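Local coordinates for fatty acid synthase 1, isoform A (PDB 6FN6), which probably carries out de novo synthesis of long-chain saturated fatty acids using NADPH, this piece being its dehydratase, enoylreductase and ketoreductase modifying region, at residues A[1037-1042]-A[1082-1087]; A[112-117]-A[203-208]; A[281-286]-A[432-437]; A[656-661]-A[838-843]; A[931-936]-A[963-968]. One frame throughout, in Å; residues are numbered along the deposited sequence.

Overall arrangement
Along the chain the contacts follow one another in the order 2, 3, 4, 5, 1, without overlap. Contact 2 lies in the dehydratase part. Contact 3 lies in the domain with the mixed sheet that includes strands 426-433 and 438-445. Contact 4 lies in the enoylreductase part. Contacts 5 and 1 share the ketoreductase domain, with centres about 25 Å apart and nearest atoms about 8 Å apart. Contacts 2 and 3 are the most distant pair, with centres about 79 Å apart on opposite sides of the chain's centre. Contact 4 is about 36 Å from contact 5, centre to centre. The five contacts thus fall in four parts of one multienzyme chain.

Contact 1 of 5, residues A[1037-1042]-A[1082-1087]; sequences TATKYL and ERICEQ
I1084 pushes its CD1 methyl over the T1039 side chain, between two neighbouring helices. CD1 of I1084 lies 3.8 Å from CG2 of T1039. The CG2 branch of I1084 stands 4.1 Å from the same T1039 methyl, so both arms of the isoleucine fork meet one threonine group. T1039 has CG2 anti to its own backbone N (chi1 -52° for OG1), which presents the methyl to I1084. Its OG1 goes instead to the carbonyl of K1035, one turn back in the same helix. CD1 of I1084 also reaches 4.0 Å from the backbone N of K1040. The K1040 chain then runs out extended, away from the contact. Helices 1034-1049 and 1072-1090 each link parallel strands in the Rossmann-type fold of the ketoreductase domain. Strand 1055-1060 comes between them in sequence. T1039 also packs on F1056 and C1058 of that strand, so the contact is seated on the sheet. C1085 packs on C1058 too, which places the second helix on the same sheet. L493, from a loop earlier in the chain, touches both I1084 and K1040.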
# COMPACT_ATOMS: atom_id res chain seq x y z
N THR A 1037 -35.74 57.77 17.22
CA THR A 1037 -35.84 58.02 18.66
C THR A 1037 -34.89 57.18 19.51
O THR A 1037 -34.40 57.65 20.54
CB THR A 1037 -37.29 57.78 19.15
OG1 THR A 1037 -37.71 56.46 18.77
CG2 THR A 1037 -38.23 58.80 18.54
N ALA A 1038 -34.65 55.94 19.10
CA ALA A 1038 -33.71 55.09 19.83
C ALA A 1038 -32.30 55.66 19.74
O ALA A 1038 -31.60 55.77 20.74
CB ALA A 1038 -33.75 53.67 19.29
N THR A 1039 -31.90 56.03 18.53
CA THR A 1039 -30.59 56.61 18.30
C THR A 1039 -30.45 57.91 19.08
O THR A 1039 -29.40 58.20 19.65
CB THR A 1039 -30.34 56.88 16.80
OG1 THR A 1039 -30.61 55.69 16.05
CG2 THR A 1039 -28.91 57.32 16.55
N LYS A 1040 -31.53 58.69 19.10
CA LYS A 1040 -31.53 59.98 19.77
C LYS A 1040 -31.29 59.80 21.27
O LYS A 1040 -30.46 60.50 21.86
CB LYS A 1040 -32.85 60.70 19.52
CG LYS A 1040 -32.97 62.05 20.20
CD LYS A 1040 -34.27 62.74 19.81
CE LYS A 1040 -34.40 64.11 20.46
NZ LYS A 1040 -35.59 64.85 19.97
N TYR A 1041 -32.00 58.86 21.88
CA TYR A 1041 -31.87 58.61 23.31
C TYR A 1041 -30.58 57.86 23.63
O TYR A 1041 -29.92 58.16 24.63
CB TYR A 1041 -33.07 57.83 23.83
CG TYR A 1041 -34.36 58.63 23.92
CD1 TYR A 1041 -34.34 59.96 24.32
CD2 TYR A 1041 -35.58 58.05 23.62
CE1 TYR A 1041 -35.52 60.69 24.40
CE2 TYR A 1041 -36.75 58.77 23.70
CZ TYR A 1041 -36.72 60.09 24.09
OH TYR A 1041 -37.89 60.81 24.17
N LEU A 1042 -30.22 56.88 22.81
CA LEU A 1042 -28.97 56.15 22.99
C LEU A 1042 -27.79 57.11 22.92
O LEU A 1042 -26.85 57.01 23.71
CB LEU A 1042 -28.82 55.05 21.93
CG LEU A 1042 -29.69 53.81 22.14
CD1 LEU A 1042 -29.67 52.92 20.91
CD2 LEU A 1042 -29.24 53.04 23.36
N GLU A 1082 -27.74 61.33 10.46
CA GLU A 1082 -26.62 62.13 9.99
C GLU A 1082 -26.31 63.25 10.97
O GLU A 1082 -25.16 63.45 11.36
CB GLU A 1082 -26.92 62.72 8.61
CG GLU A 1082 -26.94 61.70 7.48
CD GLU A 1082 -27.50 62.28 6.19
OE1 GLU A 1082 -27.69 63.52 6.12
OE2 GLU A 1082 -27.75 61.50 5.24
N ARG A 1083 -27.35 63.96 11.38
CA ARG A 1083 -27.20 65.11 12.26
C ARG A 1083 -26.73 64.66 13.65
O ARG A 1083 -25.87 65.29 14.26
CB ARG A 1083 -28.52 65.87 12.37
CG ARG A 1083 -28.39 67.30 12.87
CD ARG A 1083 -27.75 68.17 11.81
NE ARG A 1083 -27.86 69.60 12.11
CZ ARG A 1083 -26.89 70.34 12.65
NH1 ARG A 1083 -25.72 69.81 12.95
NH2 ARG A 1083 -27.11 71.63 12.87
N ILE A 1084 -27.32 63.57 14.15
CA ILE A 1084 -26.94 63.03 15.44
C ILE A 1084 -25.44 62.78 15.52
O ILE A 1084 -24.79 63.13 16.50
CB ILE A 1084 -27.73 61.74 15.74
CG1 ILE A 1084 -29.21 62.07 15.95
CG2 ILE A 1084 -27.15 61.03 16.97
CD1 ILE A 1084 -30.11 60.85 16.10
N CYS A 1085 -24.88 62.17 14.48
CA CYS A 1085 -23.47 61.83 14.47
C CYS A 1085 -22.61 63.07 14.31
O CYS A 1085 -21.54 63.18 14.91
CB CYS A 1085 -23.18 60.81 13.36
SG CYS A 1085 -23.97 59.21 13.67
N GLU A 1086 -23.08 64.01 13.49
CA GLU A 1086 -22.37 65.28 13.32
C GLU A 1086 -22.33 66.03 14.64
O GLU A 1086 -21.28 66.51 15.06
CB GLU A 1086 -23.05 66.14 12.25
CG GLU A 1086 -22.28 67.42 11.93
CD GLU A 1086 -23.02 68.33 10.97
OE1 GLU A 1086 -24.27 68.28 10.93
OE2 GLU A 1086 -22.35 69.11 10.26
N GLN A 1087 -23.48 66.12 15.29
CA GLN A 1087 -23.60 66.84 16.55
C GLN A 1087 -22.71 66.20 17.61
O GLN A 1087 -22.05 66.89 18.38
CB GLN A 1087 -25.06 66.86 17.02
CG GLN A 1087 -25.95 67.80 16.22
CD GLN A 1087 -25.60 69.26 16.43
OE1 GLN A 1087 -24.71 69.80 15.77
NE2 GLN A 1087 -26.31 69.91 17.34

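Contact 2 of 5, residues A[112-117]-A[203-208]; sequences NEELPL and PAKHFE
OE1 of E114 takes two donors. One is ND2 of N202, a hydrogen bond from the residue just before helix 203-210. The other is NZ of K205, a weak hydrogen bond within a salt bridge, with NZ of K205 3.3 Å from OE1 of E114. The second carboxylate oxygen, OE2 of E114, is 3.5 Å from the same K205 NZ, also a weak bond. The lysine lies near both oxygens, and both bonds are weak. The two side chains come from opposite directions and span an 11.1 Å gap between the CA atoms of E114 and K205. K205 starts with CG anti to its backbone N (chi1 -175°) and bends further out, bringing its CE 3.7 Å from OE1 of E114. The contact lies at the surface of the dehydratase, whose two halves are predicted hotdog folds. The 112-117 loop runs between strands 98-105 and 129-130, while helix 203-210 belongs to the C-terminal hotdog. N202 serves both partners, since its OD1 accepts from the backbone N of K205. K235 adds a long, weak ion pair to OE2 of E114. L115 and L117 pack on Q770 and R774 of the second subunit.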
# COMPACT_ATOMS: atom_id res chain seq x y z
N ASN A 112 -28.06 -8.18 5.98
CA ASN A 112 -26.88 -8.52 6.77
C ASN A 112 -25.74 -7.52 6.58
O ASN A 112 -24.83 -7.45 7.41
CB ASN A 112 -26.40 -9.93 6.40
CG ASN A 112 -27.04 -11.01 7.24
OD1 ASN A 112 -28.22 -11.31 7.07
ND2 ASN A 112 -26.27 -11.62 8.13
N GLU A 113 -25.79 -6.76 5.49
CA GLU A 113 -24.73 -5.80 5.19
C GLU A 113 -24.91 -4.47 5.92
O GLU A 113 -23.99 -3.65 5.95
CB GLU A 113 -24.67 -5.56 3.68
CG GLU A 113 -24.31 -6.79 2.86
CD GLU A 113 -22.86 -7.21 3.04
OE1 GLU A 113 -21.96 -6.38 2.80
OE2 GLU A 113 -22.62 -8.38 3.42
N GLU A 114 -26.09 -4.26 6.50
CA GLU A 114 -26.39 -2.99 7.18
C GLU A 114 -26.04 -3.05 8.66
O GLU A 114 -25.86 -4.13 9.23
CB GLU A 114 -27.87 -2.65 7.02
CG GLU A 114 -28.36 -2.70 5.59
CD GLU A 114 -29.60 -1.86 5.36
OE1 GLU A 114 -30.72 -2.42 5.39
OE2 GLU A 114 -29.46 -0.64 5.14
N LEU A 115 -25.93 -1.88 9.29
CA LEU A 115 -25.63 -1.80 10.72
C LEU A 115 -26.92 -1.63 11.53
O LEU A 115 -27.80 -0.86 11.13
CB LEU A 115 -24.67 -0.64 11.01
CG LEU A 115 -23.24 -0.74 10.49
CD1 LEU A 115 -22.51 0.57 10.71
CD2 LEU A 115 -22.49 -1.88 11.18
N PRO A 116 -27.03 -2.32 12.67
CA PRO A 116 -28.21 -2.19 13.54
C PRO A 116 -28.16 -0.92 14.38
O PRO A 116 -27.77 -0.97 15.55
CB PRO A 116 -28.13 -3.44 14.42
CG PRO A 116 -26.68 -3.72 14.52
CD PRO A 116 -26.08 -3.32 13.20
N LEU A 117 -28.56 0.21 13.79
CA LEU A 117 -28.45 1.50 14.46
C LEU A 117 -29.82 2.07 14.79
O LEU A 117 -30.72 2.08 13.95
CB LEU A 117 -27.67 2.48 13.58
CG LEU A 117 -26.18 2.16 13.41
CD1 LEU A 117 -25.59 2.95 12.25
CD2 LEU A 117 -25.40 2.41 14.69
N PRO A 203 -32.94 -0.86 -1.78
CA PRO A 203 -34.14 -0.27 -2.40
C PRO A 203 -35.45 -0.81 -1.82
O PRO A 203 -36.39 -0.04 -1.61
CB PRO A 203 -34.01 -0.67 -3.87
CG PRO A 203 -32.60 -1.12 -4.06
CD PRO A 203 -32.16 -1.65 -2.74
N ALA A 204 -35.51 -2.12 -1.57
CA ALA A 204 -36.71 -2.75 -1.05
C ALA A 204 -37.11 -2.11 0.28
O ALA A 204 -38.27 -1.76 0.50
CB ALA A 204 -36.50 -4.24 -0.88
N LYS A 205 -36.13 -1.96 1.16
CA LYS A 205 -36.34 -1.37 2.47
C LYS A 205 -36.75 0.10 2.35
O LYS A 205 -37.55 0.60 3.13
CB LYS A 205 -35.07 -1.50 3.31
CG LYS A 205 -35.19 -1.03 4.75
CD LYS A 205 -33.86 -0.44 5.21
CE LYS A 205 -33.64 -0.64 6.70
NZ LYS A 205 -32.30 -0.13 7.11
N HIS A 206 -36.17 0.78 1.37
CA HIS A 206 -36.41 2.20 1.15
C HIS A 206 -37.88 2.47 0.84
O HIS A 206 -38.50 3.36 1.44
CB HIS A 206 -35.53 2.71 0.02
CG HIS A 206 -35.41 4.21 -0.02
ND1 HIS A 206 -34.61 4.91 0.85
CD2 HIS A 206 -35.97 5.12 -0.84
CE1 HIS A 206 -34.69 6.20 0.58
NE2 HIS A 206 -35.51 6.36 -0.45
N PHE A 207 -38.45 1.71 -0.09
CA PHE A 207 -39.79 1.98 -0.58
C PHE A 207 -40.88 1.48 0.37
O PHE A 207 -41.99 2.01 0.37
CB PHE A 207 -39.99 1.35 -1.97
CG PHE A 207 -39.16 2.00 -3.04
CD1 PHE A 207 -39.41 3.31 -3.43
CD2 PHE A 207 -38.13 1.31 -3.66
CE1 PHE A 207 -38.66 3.92 -4.41
CE2 PHE A 207 -37.37 1.91 -4.65
CZ PHE A 207 -37.63 3.22 -5.03
N GLU A 208 -40.57 0.47 1.17
CA GLU A 208 -41.55 -0.02 2.14
C GLU A 208 -41.62 0.94 3.32
O GLU A 208 -42.59 0.96 4.07
CB GLU A 208 -41.20 -1.44 2.62
CG GLU A 208 -40.04 -1.51 3.61
CD GLU A 208 -39.77 -2.93 4.09
OE1 GLU A 208 -39.44 -3.79 3.25
OE2 GLU A 208 -39.90 -3.18 5.31

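Contact 3 of 5, residues A[281-286]-A[432-437]; sequences KARLHA and QSLGAT
L434 sets CG beside its backbone N, anti to its carbonyl carbon (chi1 -63°), and this carries CD2 to the helix that holds R283 and A286. Q432 bends at its second torsion (chi2 58°), which turns its amide toward the carbonyl of the next residue, S433, and leaves CG facing the helix. The CD2 methyl of L434 carries most of the contact. It lies 3.7 Å from CB of A286 and 3.8 Å from CA of R283. It also touches the start of the arginine chain, with CG of R283 4.0 Å from CD2 of L434. The small side chain of A286 leaves place for a second neighbour, and its CB is 3.8 Å from CG of Q432. One alanine methyl is thus shared by a leucine branch and a glutamine methylene.

The polar ends are held by other bonds. NE2 of Q432 donates to O of S433 at 2.9 Å. That bond is nearly straight (174°), lies in the carbonyl plane and meets a lone pair of the oxygen. The S433 oxygen sits in the plane of the Q432 amide. NE2 also reaches the carbonyl of T273, and OE1 accepts from N271, so the amide is gripped at both ends. R283 runs extended past L434 to a salt bridge with E407.

Helix 279-296 here packs against the end of strand 426-433, which pairs antiparallel with strand 438-445. Together with the neighbouring parallel strands, this order resembles a methyltransferase fold, consistent with the pseudo-methyltransferase domain of animal fatty acid synthases.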
# COMPACT_ATOMS: atom_id res chain seq x y z
N LYS A 281 -4.00 64.90 -7.00
CA LYS A 281 -5.22 64.40 -6.37
C LYS A 281 -6.19 65.54 -6.09
O LYS A 281 -7.41 65.36 -6.16
CB LYS A 281 -4.90 63.66 -5.08
CG LYS A 281 -4.62 62.18 -5.27
CD LYS A 281 -4.65 61.42 -3.95
CE LYS A 281 -6.07 61.23 -3.43
NZ LYS A 281 -6.88 60.33 -4.30
N ALA A 282 -5.65 66.71 -5.77
CA ALA A 282 -6.48 67.88 -5.46
C ALA A 282 -7.30 68.26 -6.69
O ALA A 282 -8.49 68.55 -6.59
CB ALA A 282 -5.62 69.04 -5.01
N ARG A 283 -6.64 68.25 -7.85
CA ARG A 283 -7.30 68.56 -9.11
C ARG A 283 -8.42 67.57 -9.42
O ARG A 283 -9.52 67.97 -9.81
CB ARG A 283 -6.29 68.59 -10.25
CG ARG A 283 -6.82 69.12 -11.57
CD ARG A 283 -5.69 69.50 -12.51
NE ARG A 283 -6.17 69.80 -13.85
CZ ARG A 283 -6.38 68.88 -14.79
NH1 ARG A 283 -6.18 67.60 -14.53
NH2 ARG A 283 -6.81 69.25 -15.99
N LEU A 284 -8.13 66.29 -9.27
CA LEU A 284 -9.12 65.25 -9.51
C LEU A 284 -10.35 65.45 -8.63
O LEU A 284 -11.48 65.29 -9.08
CB LEU A 284 -8.52 63.86 -9.29
CG LEU A 284 -7.49 63.39 -10.32
CD1 LEU A 284 -6.99 62.00 -9.97
CD2 LEU A 284 -8.04 63.42 -11.74
N HIS A 285 -10.12 65.79 -7.36
CA HIS A 285 -11.22 66.08 -6.44
C HIS A 285 -12.03 67.29 -6.90
O HIS A 285 -13.26 67.29 -6.83
CB HIS A 285 -10.68 66.32 -5.03
CG HIS A 285 -10.31 65.06 -4.30
ND1 HIS A 285 -10.81 63.82 -4.65
CD2 HIS A 285 -9.50 64.84 -3.24
CE1 HIS A 285 -10.32 62.91 -3.85
NE2 HIS A 285 -9.52 63.50 -2.97
N ALA A 286 -11.34 68.33 -7.37
CA ALA A 286 -12.01 69.52 -7.87
C ALA A 286 -12.97 69.13 -8.99
O ALA A 286 -14.11 69.60 -9.03
CB ALA A 286 -10.99 70.54 -8.36
N GLN A 432 -12.78 76.78 -7.14
CA GLN A 432 -11.90 75.90 -6.39
C GLN A 432 -10.46 76.09 -6.83
O GLN A 432 -10.14 76.03 -8.02
CB GLN A 432 -12.32 74.43 -6.58
CG GLN A 432 -11.36 73.42 -5.96
CD GLN A 432 -11.15 73.62 -4.48
OE1 GLN A 432 -12.08 73.49 -3.68
NE2 GLN A 432 -9.92 73.95 -4.09
N SER A 433 -9.59 76.34 -5.86
CA SER A 433 -8.18 76.56 -6.14
C SER A 433 -7.55 75.26 -6.63
O SER A 433 -7.93 74.17 -6.20
CB SER A 433 -7.45 77.06 -4.89
OG SER A 433 -7.51 76.09 -3.86
N LEU A 434 -6.60 75.40 -7.55
CA LEU A 434 -5.79 74.27 -8.00
C LEU A 434 -4.35 74.63 -7.68
O LEU A 434 -3.53 74.86 -8.57
CB LEU A 434 -5.99 74.01 -9.50
CG LEU A 434 -7.41 73.62 -9.91
CD1 LEU A 434 -7.55 73.54 -11.42
CD2 LEU A 434 -7.81 72.30 -9.27
N GLY A 435 -4.06 74.68 -6.39
CA GLY A 435 -2.81 75.23 -5.92
C GLY A 435 -2.95 76.73 -5.99
O GLY A 435 -4.05 77.27 -5.86
N ALA A 436 -1.83 77.42 -6.20
CA ALA A 436 -1.88 78.84 -6.48
C ALA A 436 -1.62 79.00 -7.97
O ALA A 436 -1.18 78.07 -8.63
CB ALA A 436 -0.86 79.60 -5.66
N THR A 437 -1.92 80.18 -8.51
CA THR A 437 -1.76 80.45 -9.94
C THR A 437 -2.78 79.71 -10.81
O THR A 437 -2.79 79.90 -12.03
CB THR A 437 -0.34 80.09 -10.45
OG1 THR A 437 0.02 78.76 -10.06
CG2 THR A 437 0.69 81.08 -9.92

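Contact 4 of 5, residues A[656-661]-A[838-843]; sequences MVPAKS and SVMEGE
The 656-661 segment leaves strand 652-656 and stays extended through V657 before turning at P658. Opposite it, helix 836-841 is at its last turn, and G842 is the first residue to leave helical angles. The CA atoms of P658 and M840 come closest, at 6.7 Å.

M840 makes the whole contact from the helix side. CG lies anti to its carbonyl carbon (chi1 -56°), the chain continues extended, and a bend at chi3 (-74°) swings CE round to the proline. SD of M840 lies against the backbone of V657, 3.7 Å from its C atom and 3.8 Å from its O. CE of M840 is 3.8 Å from CA of P658 and 4.4 Å from its CB. CG of M656 approaches the same sulfur from another direction, roughly at a right angle to the V657 contact, 4.0 Å from SD of M840. The two methionine chains cross at an angle. M656 goes on to pack on P689, C690 and S693 of helix 689-702, while M840 also touches M672.

Helix 836-841 follows the last strand of the six-stranded parallel sheet of the enoylreductase. The 656-661 loop belongs to the mixed sheet part. The contact therefore joins the two lobes of a zinc-binding-dehydrogenase-like domain. It does so with thioether, methyl and methylene groups on a peptide, so van der Waals packing, not charge, links the segments.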
# COMPACT_ATOMS: atom_id res chain seq x y z
N MET A 656 10.93 27.21 18.38
CA MET A 656 10.09 26.50 17.42
C MET A 656 8.64 26.60 17.89
O MET A 656 8.35 26.38 19.07
CB MET A 656 10.52 25.04 17.30
CG MET A 656 9.70 24.23 16.31
SD MET A 656 10.29 22.54 16.12
CE MET A 656 10.15 21.93 17.79
N VAL A 657 7.75 26.96 16.97
CA VAL A 657 6.34 27.17 17.31
C VAL A 657 5.44 26.59 16.23
O VAL A 657 5.89 26.36 15.10
CB VAL A 657 6.05 28.66 17.51
CG1 VAL A 657 6.63 29.14 18.83
CG2 VAL A 657 6.62 29.47 16.35
N PRO A 658 4.16 26.34 16.56
CA PRO A 658 3.22 25.84 15.56
C PRO A 658 2.89 26.86 14.49
O PRO A 658 2.62 26.50 13.34
CB PRO A 658 1.98 25.49 16.39
CG PRO A 658 2.08 26.32 17.61
CD PRO A 658 3.54 26.46 17.89
N ALA A 659 2.88 28.13 14.87
CA ALA A 659 2.60 29.21 13.93
C ALA A 659 2.97 30.55 14.54
O ALA A 659 3.39 30.62 15.70
CB ALA A 659 1.13 29.19 13.54
N LYS A 660 2.83 31.60 13.74
CA LYS A 660 2.85 32.99 14.21
C LYS A 660 4.25 33.54 14.50
O LYS A 660 4.38 34.53 15.21
CB LYS A 660 1.99 33.12 15.47
CG LYS A 660 0.55 32.64 15.29
CD LYS A 660 -0.22 32.65 16.60
CE LYS A 660 -1.69 32.32 16.37
NZ LYS A 660 -2.38 33.29 15.47
N SER A 661 5.28 32.91 13.94
CA SER A 661 6.65 33.38 14.18
C SER A 661 7.04 34.45 13.16
O SER A 661 8.00 35.19 13.37
CB SER A 661 7.64 32.22 14.11
OG SER A 661 8.06 31.99 12.77
N SER A 838 2.31 17.04 15.15
CA SER A 838 1.73 16.20 16.19
C SER A 838 2.53 16.27 17.49
O SER A 838 1.99 16.06 18.57
CB SER A 838 1.64 14.75 15.70
OG SER A 838 0.77 14.65 14.59
N VAL A 839 3.83 16.56 17.37
CA VAL A 839 4.69 16.67 18.55
C VAL A 839 4.30 17.90 19.35
O VAL A 839 4.01 17.82 20.54
CB VAL A 839 6.18 16.72 18.16
CG1 VAL A 839 7.05 16.86 19.40
CG2 VAL A 839 6.57 15.48 17.37
N MET A 840 4.28 19.05 18.68
CA MET A 840 4.00 20.32 19.35
C MET A 840 2.56 20.32 19.85
O MET A 840 2.27 20.80 20.94
CB MET A 840 4.24 21.49 18.39
CG MET A 840 5.65 21.53 17.80
SD MET A 840 5.96 22.97 16.76
CE MET A 840 5.02 22.55 15.29
N GLU A 841 1.67 19.75 19.05
CA GLU A 841 0.27 19.62 19.41
C GLU A 841 0.08 18.54 20.47
O GLU A 841 -0.88 18.57 21.24
CB GLU A 841 -0.57 19.31 18.17
CG GLU A 841 -2.07 19.22 18.42
CD GLU A 841 -2.85 18.89 17.16
OE1 GLU A 841 -2.20 18.67 16.11
OE2 GLU A 841 -4.09 18.84 17.22
N GLY A 842 1.00 17.58 20.51
CA GLY A 842 0.90 16.43 21.38
C GLY A 842 1.36 16.65 22.81
O GLY A 842 1.45 17.78 23.28
N GLU A 843 1.65 15.55 23.50
CA GLU A 843 2.05 15.58 24.90
C GLU A 843 3.35 16.35 25.12
O GLU A 843 4.01 16.75 24.16
CB GLU A 843 2.19 14.16 25.44
CG GLU A 843 0.93 13.31 25.32
CD GLU A 843 -0.28 13.96 25.97
OE1 GLU A 843 -0.12 14.57 27.05
OE2 GLU A 843 -1.39 13.86 25.40

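Contact 5 of 5, residues A[931-936]-A[963-968]; sequences GGLGGF and GYQGLM
Q965 points its side chain at the turn that carries L933, amide end first. Its CG lies beside the backbone N, anti to the carbonyl carbon (chi1 -80°), and the extended chain then carries the amide to the turn. NE2 of Q965 lies 3.0 Å from the backbone O of L933. The bond is weak, because the N-H...O angle is only 125°. Methylene CG of Q965 and the amide carbon CD lie near the same L933 oxygen, CD at 3.7 Å. CB of L933 lies beside the bond, 4.1 Å from NE2 of Q965. The other end of the amide is used too, since OE1 of Q965 accepts from the backbone N of K961. This stronger bond is consistent with the way round the amide is placed, with NE2 toward L933.

L933 sits in a type I turn from G931 to G934, just ahead of helix 935-946, where G934 is the N-cap. G932 and G934 are part of a GxGxxG pattern between strand 926-930 and that helix, consistent with the nucleotide-binding turn of a Rossmann-type ketoreductase. L938 of helix 935-946 touches both L933 and Q965.

The buried carbonyl of L933 thus gains a neutral donor, and the amide links it to the backbone N of K961 by neutral hydrogen bonds, the one to L933 being weak.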
# COMPACT_ATOMS: atom_id res chain seq x y z
N GLY A 931 -31.05 46.01 16.91
CA GLY A 931 -31.49 45.19 15.79
C GLY A 931 -30.41 44.19 15.43
O GLY A 931 -30.16 43.92 14.25
N GLY A 932 -29.78 43.63 16.45
CA GLY A 932 -28.61 42.80 16.25
C GLY A 932 -28.87 41.40 15.74
O GLY A 932 -27.94 40.73 15.29
N LEU A 933 -30.12 40.95 15.79
CA LEU A 933 -30.44 39.58 15.38
C LEU A 933 -30.94 39.50 13.94
O LEU A 933 -31.24 38.42 13.43
CB LEU A 933 -31.48 38.97 16.32
CG LEU A 933 -30.99 38.46 17.68
CD1 LEU A 933 -32.14 37.89 18.48
CD2 LEU A 933 -29.90 37.40 17.52
N GLY A 934 -31.02 40.65 13.27
CA GLY A 934 -31.34 40.66 11.85
C GLY A 934 -30.18 40.12 11.04
O GLY A 934 -29.11 39.86 11.59
N GLY A 935 -30.39 39.93 9.74
CA GLY A 935 -29.35 39.41 8.88
C GLY A 935 -28.05 40.18 9.00
O GLY A 935 -27.00 39.60 9.29
N PHE A 936 -28.12 41.48 8.77
CA PHE A 936 -26.96 42.36 8.90
C PHE A 936 -26.31 42.24 10.27
O PHE A 936 -25.09 42.09 10.38
CB PHE A 936 -27.38 43.81 8.63
CG PHE A 936 -26.23 44.76 8.43
CD1 PHE A 936 -25.52 45.25 9.51
CD2 PHE A 936 -25.87 45.16 7.16
CE1 PHE A 936 -24.46 46.12 9.32
CE2 PHE A 936 -24.81 46.03 6.96
CZ PHE A 936 -24.10 46.51 8.05
N GLY A 963 -33.51 29.30 13.53
CA GLY A 963 -32.48 28.36 13.94
C GLY A 963 -31.09 28.90 13.66
O GLY A 963 -30.16 28.68 14.42
N TYR A 964 -30.95 29.59 12.53
CA TYR A 964 -29.68 30.20 12.18
C TYR A 964 -29.19 31.16 13.28
O TYR A 964 -28.01 31.18 13.61
CB TYR A 964 -29.79 30.96 10.86
CG TYR A 964 -28.48 31.55 10.41
CD1 TYR A 964 -27.48 30.74 9.88
CD2 TYR A 964 -28.23 32.91 10.55
CE1 TYR A 964 -26.28 31.28 9.47
CE2 TYR A 964 -27.02 33.45 10.15
CZ TYR A 964 -26.05 32.63 9.61
OH TYR A 964 -24.85 33.15 9.21
N GLN A 965 -30.11 31.95 13.82
CA GLN A 965 -29.80 32.84 14.94
C GLN A 965 -29.24 32.04 16.10
O GLN A 965 -28.16 32.33 16.61
CB GLN A 965 -31.04 33.62 15.38
CG GLN A 965 -31.37 34.82 14.50
CD GLN A 965 -32.81 35.28 14.66
OE1 GLN A 965 -33.53 34.79 15.53
NE2 GLN A 965 -33.22 36.23 13.84
N GLY A 966 -30.00 31.04 16.54
CA GLY A 966 -29.57 30.19 17.63
C GLY A 966 -28.24 29.53 17.34
O GLY A 966 -27.42 29.33 18.24
N LEU A 967 -28.01 29.20 16.07
CA LEU A 967 -26.76 28.59 15.64
C LEU A 967 -25.58 29.52 15.89
O LEU A 967 -24.58 29.13 16.50
CB LEU A 967 -26.82 28.21 14.16
CG LEU A 967 -25.54 27.67 13.52
CD1 LEU A 967 -25.03 26.44 14.26
CD2 LEU A 967 -25.76 27.35 12.05
N MET A 968 -25.69 30.75 15.42
CA MET A 968 -24.62 31.73 15.55
C MET A 968 -24.33 32.03 17.02
O MET A 968 -23.17 32.19 17.42
CB MET A 968 -24.97 33.01 14.80
CG MET A 968 -25.01 32.86 13.29
SD MET A 968 -23.49 32.16 12.58
CE MET A 968 -22.26 33.31 13.19